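Local coordinates for protein oxidoreductase (Streptomyces globisporus, PDB 4R82) that uses NADH to reduce FAD, supplying the freely diffusing FADH2 needed by a monooxygenase and a halogenase in the biosynthesis of the enediyne antibiotic C-1027, at residues P11-D16 / L23-G28; G164-G169 / R173-D178. One frame throughout, in Å; residues are numbered along the deposited sequence.

Contact 1 (11-16 with 23-28) packs an N-terminal strand on the helix that follows it, and contact 2 (164-169 with 173-178) is the base of a C-terminal hairpin. Their centres lie about 21 Å apart, yet they meet at one point: G28 O is 2.8 Å from G169 N, a probable hydrogen bond tying the end of the helix segment to the turn of the hairpin. Both also reach the same NAD fragment, R24 and F27 from contact 1 and F167 from contact 2, and F167 touches the flavin as well. Each contact borders the second subunit, so dinucleotide site and dimer interface lie side by side.

Contact 1: residues P11-D16 / L23-G28; sequences PAELVD and LRRVFG. With NAD (nicotinamide-adenine-dinucleotide), chain C; NAD (nicotinamide-adenine-dinucleotide), chain D.
E13 OE2 is gripped by two groups, R25 NH1 at 3.2 Å across the contact and the side-chain amide of Q22. The motif is a short strand, 13-15, followed after a brief connection by helix 20-27; the axes of strand 13-15 and the 23-27 part of the helix are 9.3 Å apart, their directions differing by 111°. Because E13 CG lies anti to the backbone N (chi1 169°) and the chain beyond it stays extended, it carries the carboxylate toward the helix, where the extended R25 chain meets it. R25 comes nearly in its own guanidinium plane, but from above the carboxylate plane, the two planes being 75° apart; this is a one-point salt bridge and not a paired one. The other oxygen, OE1, turns to R158 of the second subunit, and an antiparallel strand of that subunit pairs with 13-15.

Beside the salt bridge the joint is apolar. V15 CG2 rests on V26 CB at 4.2 Å, while its other methyl, CG1, comes near L23 N; the small branched valines fill the space between the two backbones at van der Waals distance. L23 also lays its CG over one face of the F27 ring, off toward the rim.

The opposite flank of the helix serves the ligand. F27 turns a ring edge to adenine N3A of one NAD fragment, and G28, lacking a side chain, lets the ribose come in close. R24 presents a guanidinium edge to the phosphate, with the adenine over one face: NE donates to O3 of NAD (chain C) at 2.9 Å, and NH1 reaches O1A of the same phosphate at 3.0 Å.

Contact 2: residues G164-G169 / R173-D178; sequences GMLFSG and RRFAPD. With FAD (flavin-adenine dinucleotide), chain K; NAD (nicotinamide-adenine-dinucleotide), chain C; ACT (acetate ion), chain G.
L166 and R173 form an antiparallel hydrogen-bonded pair at the base of a beta hairpin. R173 N gives L166 O a bond of 2.9 Å, and L166 N returns a longer one of 3.3 Å to R173 O.

The tight half lies on the G164 side. L166 CD1 sits over the middle of the F175 ring in a CH-pi contact, 3.9 Å from the centroid and 6° off the ring normal, while CD2 touches CZ at 3.8 Å. The ring edge meets G164 O, 3.4 Å from F175 CE2, and a water bridges that same oxygen to F175 N. Leucine suits this place because its two methyls can reach both the centre and the rim of one ring.

Toward the turn the contact is looser and wetter. Bent at chi2 (-69°) and chi3 (-60°), R173 folds back so that NH1 reaches a second water, which donates to S168 O; E163 of the second subunit holds the same nitrogen in a salt bridge. S168 OG gives a hydrogen bond of 2.6 Å to an acetate, probably from the crystallisation liquor.

F167 points the other way, its ring face over the flavin methyl C7M. Strand 166-168 thus stands between the FAD and NAD pocket and the dimer partner: F167 bonds through its backbone to T32, a little beyond helix 20-27, and selenomethionine M165 meets L87, which follows strand 81-86.

Contact 1: residues P11-D16 / L23-G28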
loop_
_atom_site.group_PDB
_atom_site.type_symbol
_atom_site.label_atom_id
_atom_site.label_comp_id
_atom_site.label_asym_id
_atom_site.label_seq_id
_atom_site.Cartn_x
_atom_site.Cartn_y
_atom_site.Cartn_z
ATOM N N PRO A 11 -8.634 -0.751 -24.702
ATOM C CA PRO A 11 -9.974 -1.327 -24.566
ATOM C C PRO A 11 -10.198 -1.850 -23.155
ATOM O O PRO A 11 -9.547 -2.812 -22.744
ATOM C CB PRO A 11 -9.946 -2.492 -25.553
ATOM C CG PRO A 11 -8.512 -2.933 -25.566
ATOM C CD PRO A 11 -7.664 -1.721 -25.240
ATOM N N ALA A 12 -11.114 -1.215 -22.433
ATOM C CA ALA A 12 -11.407 -1.578 -21.050
ATOM C C ALA A 12 -11.668 -3.076 -20.889
ATOM O O ALA A 12 -12.293 -3.705 -21.745
ATOM C CB ALA A 12 -12.598 -0.777 -20.546
ATOM N N GLU A 13 -11.173 -3.638 -19.794
ATOM C CA GLU A 13 -11.373 -5.041 -19.462
ATOM C C GLU A 13 -12.263 -5.099 -18.225
ATOM O O GLU A 13 -11.931 -4.522 -17.187
ATOM C CB GLU A 13 -10.022 -5.717 -19.181
ATOM C CG GLU A 13 -10.108 -7.111 -18.560
ATOM C CD GLU A 13 -8.783 -7.591 -17.979
ATOM O OE1 GLU A 13 -7.723 -7.035 -18.343
ATOM O OE2 GLU A 13 -8.801 -8.532 -17.156
ATOM N N LEU A 14 -13.401 -5.778 -18.329
ATOM C CA LEU A 14 -14.267 -5.937 -17.164
ATOM C C LEU A 14 -13.742 -7.083 -16.303
ATOM O O LEU A 14 -13.495 -8.187 -16.803
ATOM C CB LEU A 14 -15.709 -6.223 -17.598
ATOM C CG LEU A 14 -16.724 -6.515 -16.487
ATOM C CD1 LEU A 14 -17.041 -5.270 -15.668
ATOM C CD2 LEU A 14 -18.000 -7.108 -17.059
ATOM N N VAL A 15 -13.591 -6.827 -15.008
ATOM C CA VAL A 15 -13.040 -7.802 -14.073
ATOM C C VAL A 15 -14.134 -8.517 -13.279
ATOM O O VAL A 15 -14.969 -7.870 -12.637
ATOM C CB VAL A 15 -12.061 -7.114 -13.093
ATOM C CG1 VAL A 15 -11.594 -8.081 -12.007
ATOM C CG2 VAL A 15 -10.867 -6.543 -13.863
ATOM N N ASP A 16 -14.133 -9.849 -13.355
ATOM C CA ASP A 16 -14.952 -10.705 -12.495
ATOM C C ASP A 16 -14.157 -10.964 -11.222
ATOM O O ASP A 16 -13.140 -11.654 -11.264
ATOM C CB ASP A 16 -15.220 -12.030 -13.218
ATOM C CG ASP A 16 -15.902 -13.077 -12.337
ATOM O OD1 ASP A 16 -16.324 -12.757 -11.207
ATOM O OD2 ASP A 16 -16.030 -14.235 -12.804
ATOM N N LEU A 23 -8.504 -10.708 -11.028
ATOM C CA LEU A 23 -8.349 -9.922 -9.812
ATOM C C LEU A 23 -6.889 -9.545 -9.614
ATOM O O LEU A 23 -6.572 -8.421 -9.200
ATOM C CB LEU A 23 -8.863 -10.706 -8.605
ATOM C CG LEU A 23 -8.986 -9.902 -7.310
ATOM C CD1 LEU A 23 -10.009 -8.773 -7.472
ATOM C CD2 LEU A 23 -9.370 -10.828 -6.161
ATOM N N ARG A 24 -5.985 -10.468 -9.913
ATOM C CA ARG A 24 -4.574 -10.156 -9.723
ATOM C C ARG A 24 -4.134 -9.120 -10.745
ATOM O O ARG A 24 -3.260 -8.315 -10.458
ATOM C CB ARG A 24 -3.709 -11.414 -9.796
ATOM C CG ARG A 24 -3.728 -12.204 -8.492
ATOM C CD ARG A 24 -3.201 -13.627 -8.670
ATOM N NE ARG A 24 -1.769 -13.661 -8.957
ATOM C CZ ARG A 24 -1.001 -14.731 -8.774
ATOM N NH1 ARG A 24 0.292 -14.679 -9.067
ATOM N NH2 ARG A 24 -1.527 -15.857 -8.299
ATOM N N ARG A 25 -4.748 -9.130 -11.923
ATOM C CA ARG A 25 -4.459 -8.095 -12.920
ATOM C C ARG A 25 -4.826 -6.719 -12.393
ATOM O O ARG A 25 -4.047 -5.768 -12.521
ATOM C CB ARG A 25 -5.210 -8.331 -14.225
ATOM C CG ARG A 25 -4.674 -9.465 -15.058
ATOM C CD ARG A 25 -5.380 -9.510 -16.402
ATOM N NE ARG A 25 -4.982 -10.685 -17.158
ATOM C CZ ARG A 25 -5.836 -11.470 -17.804
ATOM N NH1 ARG A 25 -7.133 -11.197 -17.784
ATOM N NH2 ARG A 25 -5.394 -12.526 -18.473
ATOM N N VAL A 26 -6.013 -6.595 -11.808
ATOM C CA VAL A 26 -6.429 -5.276 -11.315
ATOM C C VAL A 26 -5.682 -4.872 -10.041
ATOM O O VAL A 26 -5.377 -3.686 -9.850
ATOM C CB VAL A 26 -7.975 -5.130 -11.179
ATOM C CG1 VAL A 26 -8.492 -5.903 -9.990
ATOM C CG2 VAL A 26 -8.357 -3.654 -11.060
ATOM N N PHE A 27 -5.357 -5.837 -9.177
ATOM C CA PHE A 27 -4.524 -5.514 -8.023
ATOM C C PHE A 27 -3.178 -4.955 -8.488
ATOM O O PHE A 27 -2.620 -4.032 -7.862
ATOM C CB PHE A 27 -4.287 -6.742 -7.136
ATOM C CG PHE A 27 -5.465 -7.118 -6.268
ATOM C CD1 PHE A 27 -6.599 -6.322 -6.215
ATOM C CD2 PHE A 27 -5.412 -8.263 -5.478
ATOM C CE1 PHE A 27 -7.676 -6.676 -5.405
ATOM C CE2 PHE A 27 -6.477 -8.612 -4.649
ATOM C CZ PHE A 27 -7.606 -7.814 -4.617
ATOM N N GLY A 28 -2.677 -5.490 -9.600
ATOM C CA GLY A 28 -1.389 -5.082 -10.133
ATOM C C GLY A 28 -1.401 -3.689 -10.732
ATOM O O GLY A 28 -0.331 -3.113 -11.001
HETATM P PA NAD C . 1.194 -11.165 -9.848
HETATM O O1A NAD C . 1.824 -12.076 -8.797
HETATM O O2A NAD C . 2.191 -10.929 -10.964
HETATM O O5B NAD C . 0.912 -9.776 -9.172
HETATM C C5B NAD C . -0.174 -8.973 -9.458
HETATM C C4B NAD C . -0.894 -8.437 -8.296
HETATM O O4B NAD C . -1.571 -9.494 -7.674
HETATM C C3B NAD C . 0.033 -7.871 -7.304
HETATM O O3B NAD C . -0.571 -6.753 -6.723
HETATM C C2B NAD C . 0.158 -8.915 -6.292
HETATM O O2B NAD C . 0.540 -8.411 -5.062
HETATM C C1B NAD C . -1.186 -9.473 -6.264
HETATM N N9A NAD C . -1.269 -10.841 -5.735
HETATM C C8A NAD C . -0.683 -11.945 -6.237
HETATM N N7A NAD C . -0.989 -13.018 -5.490
HETATM C C5A NAD C . -1.786 -12.593 -4.484
HETATM C C6A NAD C . -2.411 -13.224 -3.408
HETATM N N6A NAD C . -2.267 -14.585 -3.209
HETATM N N1A NAD C . -3.164 -12.494 -2.573
HETATM C C2A NAD C . -3.317 -11.171 -2.734
HETATM N N3A NAD C . -2.738 -10.534 -3.761
HETATM C C4A NAD C . -1.970 -11.213 -4.639
HETATM O O3 NAD C . -0.096 -11.842 -10.446
HETATM P PA NAD D . 5.637 -14.290 -9.216
HETATM O O1A NAD D . 4.653 -14.063 -10.363
HETATM O O2A NAD D . 6.184 -15.702 -9.267
HETATM O O5B NAD D . 4.929 -14.081 -7.829
HETATM C C5B NAD D . 5.264 -14.961 -6.825
HETATM C C4B NAD D . 4.244 -15.248 -5.831
HETATM O O4B NAD D . 4.018 -14.084 -5.120
HETATM C C3B NAD D . 2.960 -15.615 -6.459
HETATM O O3B NAD D . 2.671 -16.895 -6.005
HETATM C C2B NAD D . 1.970 -14.677 -5.922
HETATM O O2B NAD D . 0.764 -15.301 -5.630
HETATM C C1B NAD D . 2.637 -14.188 -4.707
HETATM N N9A NAD D . 2.167 -12.894 -4.189
HETATM C C8A NAD D . 2.388 -11.656 -4.687
HETATM N N7A NAD D . 1.756 -10.747 -3.928
HETATM C C5A NAD D . 1.138 -11.422 -2.922
HETATM C C6A NAD D . 0.351 -11.054 -1.836
HETATM N N6A NAD D . 0.054 -9.722 -1.618
HETATM N N1A NAD D . -0.115 -12.011 -1.009
HETATM C C2A NAD D . 0.151 -13.311 -1.190
HETATM N N3A NAD D . 0.900 -13.692 -2.239
HETATM C C4A NAD D . 1.406 -12.776 -3.090
HETATM O O3 NAD D . 6.834 -13.258 -9.327
#

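Contact 2: residues G164-G169 / R173-D178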
loop_
_atom_site.group_PDB
_atom_site.type_symbol
_atom_site.label_atom_id
_atom_site.label_comp_id
_atom_site.label_asym_id
_atom_site.label_seq_id
_atom_site.Cartn_x
_atom_site.Cartn_y
_atom_site.Cartn_z
ATOM N N GLY A 164 13.470 3.685 -3.670
ATOM C CA GLY A 164 12.881 2.352 -3.705
ATOM C C GLY A 164 12.675 1.717 -5.078
ATOM O O GLY A 164 12.525 2.408 -6.090
HETATM N N MSE A 165 12.691 0.386 -5.117
HETATM C CA MSE A 165 12.296 -0.313 -6.333
HETATM C C MSE A 165 10.779 -0.287 -6.416
HETATM O O MSE A 165 10.108 0.044 -5.435
HETATM C CB MSE A 165 12.844 -1.746 -6.352
HETATM C CG MSE A 165 12.413 -2.621 -5.202
HETATM SE SE MSE A 165 13.122 -4.457 -5.376
HETATM C CE MSE A 165 12.434 -4.873 -7.124
ATOM N N LEU A 166 10.245 -0.623 -7.589
ATOM C CA LEU A 166 8.809 -0.588 -7.843
ATOM C C LEU A 166 8.318 -1.947 -8.325
ATOM O O LEU A 166 9.079 -2.722 -8.917
ATOM C CB LEU A 166 8.487 0.461 -8.908
ATOM C CG LEU A 166 8.915 1.875 -8.531
ATOM C CD1 LEU A 166 8.793 2.813 -9.705
ATOM C CD2 LEU A 166 8.041 2.342 -7.386
ATOM N N PHE A 167 7.040 -2.215 -8.062
ATOM C CA PHE A 167 6.355 -3.429 -8.504
ATOM C C PHE A 167 5.004 -2.964 -9.046
ATOM O O PHE A 167 4.202 -2.348 -8.324
ATOM C CB PHE A 167 6.162 -4.351 -7.293
ATOM C CG PHE A 167 5.489 -5.669 -7.599
ATOM C CD1 PHE A 167 5.957 -6.499 -8.607
ATOM C CD2 PHE A 167 4.418 -6.102 -6.818
ATOM C CE1 PHE A 167 5.345 -7.721 -8.860
ATOM C CE2 PHE A 167 3.804 -7.320 -7.074
ATOM C CZ PHE A 167 4.271 -8.121 -8.089
ATOM N N SER A 168 4.751 -3.243 -10.316
ATOM C CA SER A 168 3.513 -2.789 -10.937
ATOM C C SER A 168 3.217 -3.680 -12.126
ATOM O O SER A 168 4.122 -4.064 -12.865
ATOM C CB SER A 168 3.647 -1.323 -11.373
ATOM O OG SER A 168 2.454 -0.847 -11.981
ATOM N N GLY A 169 1.950 -4.046 -12.297
ATOM C CA GLY A 169 1.571 -4.886 -13.419
ATOM C C GLY A 169 2.245 -6.244 -13.360
ATOM O O GLY A 169 2.444 -6.896 -14.396
ATOM N N ARG A 173 9.837 -2.599 -11.699
ATOM C CA ARG A 173 9.975 -1.411 -12.541
ATOM C C ARG A 173 10.908 -0.428 -11.839
ATOM O O ARG A 173 11.262 -0.635 -10.684
ATOM C CB ARG A 173 8.598 -0.766 -12.770
ATOM C CG ARG A 173 7.612 -1.613 -13.563
ATOM C CD ARG A 173 8.027 -1.754 -15.018
ATOM N NE ARG A 173 8.103 -0.460 -15.698
ATOM C CZ ARG A 173 7.071 0.134 -16.291
ATOM N NH1 ARG A 173 5.882 -0.455 -16.295
ATOM N NH2 ARG A 173 7.222 1.311 -16.883
ATOM N N ARG A 174 11.287 0.636 -12.543
ATOM C CA ARG A 174 12.164 1.684 -12.016
ATOM C C ARG A 174 11.521 3.061 -12.176
ATOM O O ARG A 174 10.704 3.268 -13.079
ATOM C CB ARG A 174 13.478 1.703 -12.801
ATOM C CG ARG A 174 14.633 0.985 -12.152
ATOM C CD ARG A 174 15.918 1.192 -12.958
ATOM N NE ARG A 174 17.094 1.114 -12.099
ATOM C CZ ARG A 174 17.629 -0.027 -11.676
ATOM N NH1 ARG A 174 17.099 -1.187 -12.042
ATOM N NH2 ARG A 174 18.694 -0.011 -10.889
ATOM N N PHE A 175 11.926 4.007 -11.327
ATOM C CA PHE A 175 11.525 5.409 -11.486
ATOM C C PHE A 175 12.264 6.068 -12.639
ATOM O O PHE A 175 13.435 5.760 -12.898
ATOM C CB PHE A 175 11.920 6.237 -10.255
ATOM C CG PHE A 175 11.036 6.047 -9.036
ATOM C CD1 PHE A 175 9.785 6.655 -8.963
ATOM C CD2 PHE A 175 11.506 5.349 -7.935
ATOM C CE1 PHE A 175 8.998 6.520 -7.821
ATOM C CE2 PHE A 175 10.722 5.204 -6.789
ATOM C CZ PHE A 175 9.470 5.789 -6.739
ATOM N N ALA A 176 11.601 7.018 -13.299
ATOM C CA ALA A 176 12.301 8.011 -14.094
ATOM C C ALA A 176 12.828 9.025 -13.086
ATOM O O ALA A 176 12.144 9.332 -12.116
ATOM C CB ALA A 176 11.346 8.684 -15.062
ATOM N N PRO A 177 14.052 9.522 -13.291
ATOM C CA PRO A 177 14.586 10.555 -12.393
ATOM C C PRO A 177 13.633 11.751 -12.305
ATOM O O PRO A 177 12.956 12.065 -13.289
ATOM C CB PRO A 177 15.888 10.968 -13.083
ATOM C CG PRO A 177 16.304 9.749 -13.848
ATOM C CD PRO A 177 15.017 9.130 -14.333
ATOM N N ASP A 178 13.571 12.402 -11.147
ATOM C CA ASP A 178 12.617 13.497 -10.963
ATOM C C ASP A 178 12.900 14.652 -11.916
ATOM O O ASP A 178 13.974 15.256 -11.864
ATOM C CB ASP A 178 12.635 14.004 -9.518
ATOM C CG ASP A 178 11.390 14.811 -9.168
ATOM O OD1 ASP A 178 10.629 15.193 -10.086
ATOM O OD2 ASP A 178 11.174 15.069 -7.968
HETATM N N1 FAD K . 2.937 -12.496 0.301
HETATM C C2 FAD K . 2.165 -11.999 1.253
HETATM O O2 FAD K . 1.551 -12.867 2.146
HETATM N N3 FAD K . 1.947 -10.697 1.422
HETATM C C4 FAD K . 2.520 -9.820 0.582
HETATM O O4 FAD K . 2.308 -8.464 0.745
HETATM C C4X FAD K . 3.341 -10.293 -0.480
HETATM N N5 FAD K . 3.907 -9.400 -1.350
HETATM C C5X FAD K . 4.716 -9.880 -2.338
HETATM C C6 FAD K . 5.318 -8.951 -3.226
HETATM C C7 FAD K . 6.129 -9.430 -4.258
HETATM C C7M FAD K . 6.799 -8.445 -5.242
HETATM C C8 FAD K . 6.358 -10.810 -4.398
HETATM C C8M FAD K . 7.252 -11.300 -5.520
HETATM C C9 FAD K . 5.764 -11.728 -3.518
HETATM C C9A FAD K . 4.933 -11.260 -2.471
HETATM N N10 FAD K . 4.351 -12.159 -1.597
HETATM C C10 FAD K . 3.553 -11.665 -0.606
HETATM C "C1'" FAD K . 4.541 -13.607 -1.710
HETATM C "C2'" FAD K . 5.625 -14.151 -0.800
HETATM O "O2'" FAD K . 6.764 -13.309 -0.902
HETATM C "C3'" FAD K . 6.041 -15.528 -1.301
HETATM O "O3'" FAD K . 6.316 -15.446 -2.686
HETATM C "C4'" FAD K . 4.922 -16.512 -1.151
HETATM O "O4'" FAD K . 4.318 -16.306 0.096
HETATM C "C5'" FAD K . 5.410 -17.971 -1.336
HETATM O "O5'" FAD K . 6.179 -18.472 -0.229
HETATM P P FAD K . 5.688 -18.310 1.329
HETATM O O1P FAD K . 6.179 -19.474 2.181
HETATM O O2P FAD K . 4.178 -18.274 1.356
HETATM O O3P FAD K . 6.259 -17.025 1.879
HETATM P PA NAD C . 1.194 -11.165 -9.848
HETATM O O1A NAD C . 1.824 -12.076 -8.797
HETATM O O2A NAD C . 2.191 -10.929 -10.964
HETATM O O5B NAD C . 0.912 -9.776 -9.172
HETATM C C5B NAD C . -0.174 -8.973 -9.458
HETATM C C4B NAD C . -0.894 -8.437 -8.296
HETATM O O4B NAD C . -1.571 -9.494 -7.674
HETATM C C3B NAD C . 0.033 -7.871 -7.304
HETATM O O3B NAD C . -0.571 -6.753 -6.723
HETATM C C2B NAD C . 0.158 -8.915 -6.292
HETATM O O2B NAD C . 0.540 -8.411 -5.062
HETATM C C1B NAD C . -1.186 -9.473 -6.264
HETATM N N9A NAD C . -1.269 -10.841 -5.735
HETATM C C8A NAD C . -0.683 -11.945 -6.237
HETATM N N7A NAD C . -0.989 -13.018 -5.490
HETATM C C5A NAD C . -1.786 -12.593 -4.484
HETATM C C6A NAD C . -2.411 -13.224 -3.408
HETATM N N6A NAD C . -2.267 -14.585 -3.209
HETATM N N1A NAD C . -3.164 -12.494 -2.573
HETATM C C2A NAD C . -3.317 -11.171 -2.734
HETATM N N3A NAD C . -2.738 -10.534 -3.761
HETATM C C4A NAD C . -1.970 -11.213 -4.639
HETATM O O3 NAD C . -0.096 -11.842 -10.446
HETATM C C ACT G . 1.929 -1.004 -15.126
HETATM O O ACT G . 1.302 -1.052 -16.213
HETATM O OXT ACT G . 1.518 -1.755 -14.216
HETATM C CH3 ACT G . 3.100 -0.095 -14.917
HETATM O O HOH W 1 13.452 2.754 -9.002
HETATM O O HOH W 2 4.686 -2.904 -15.263
#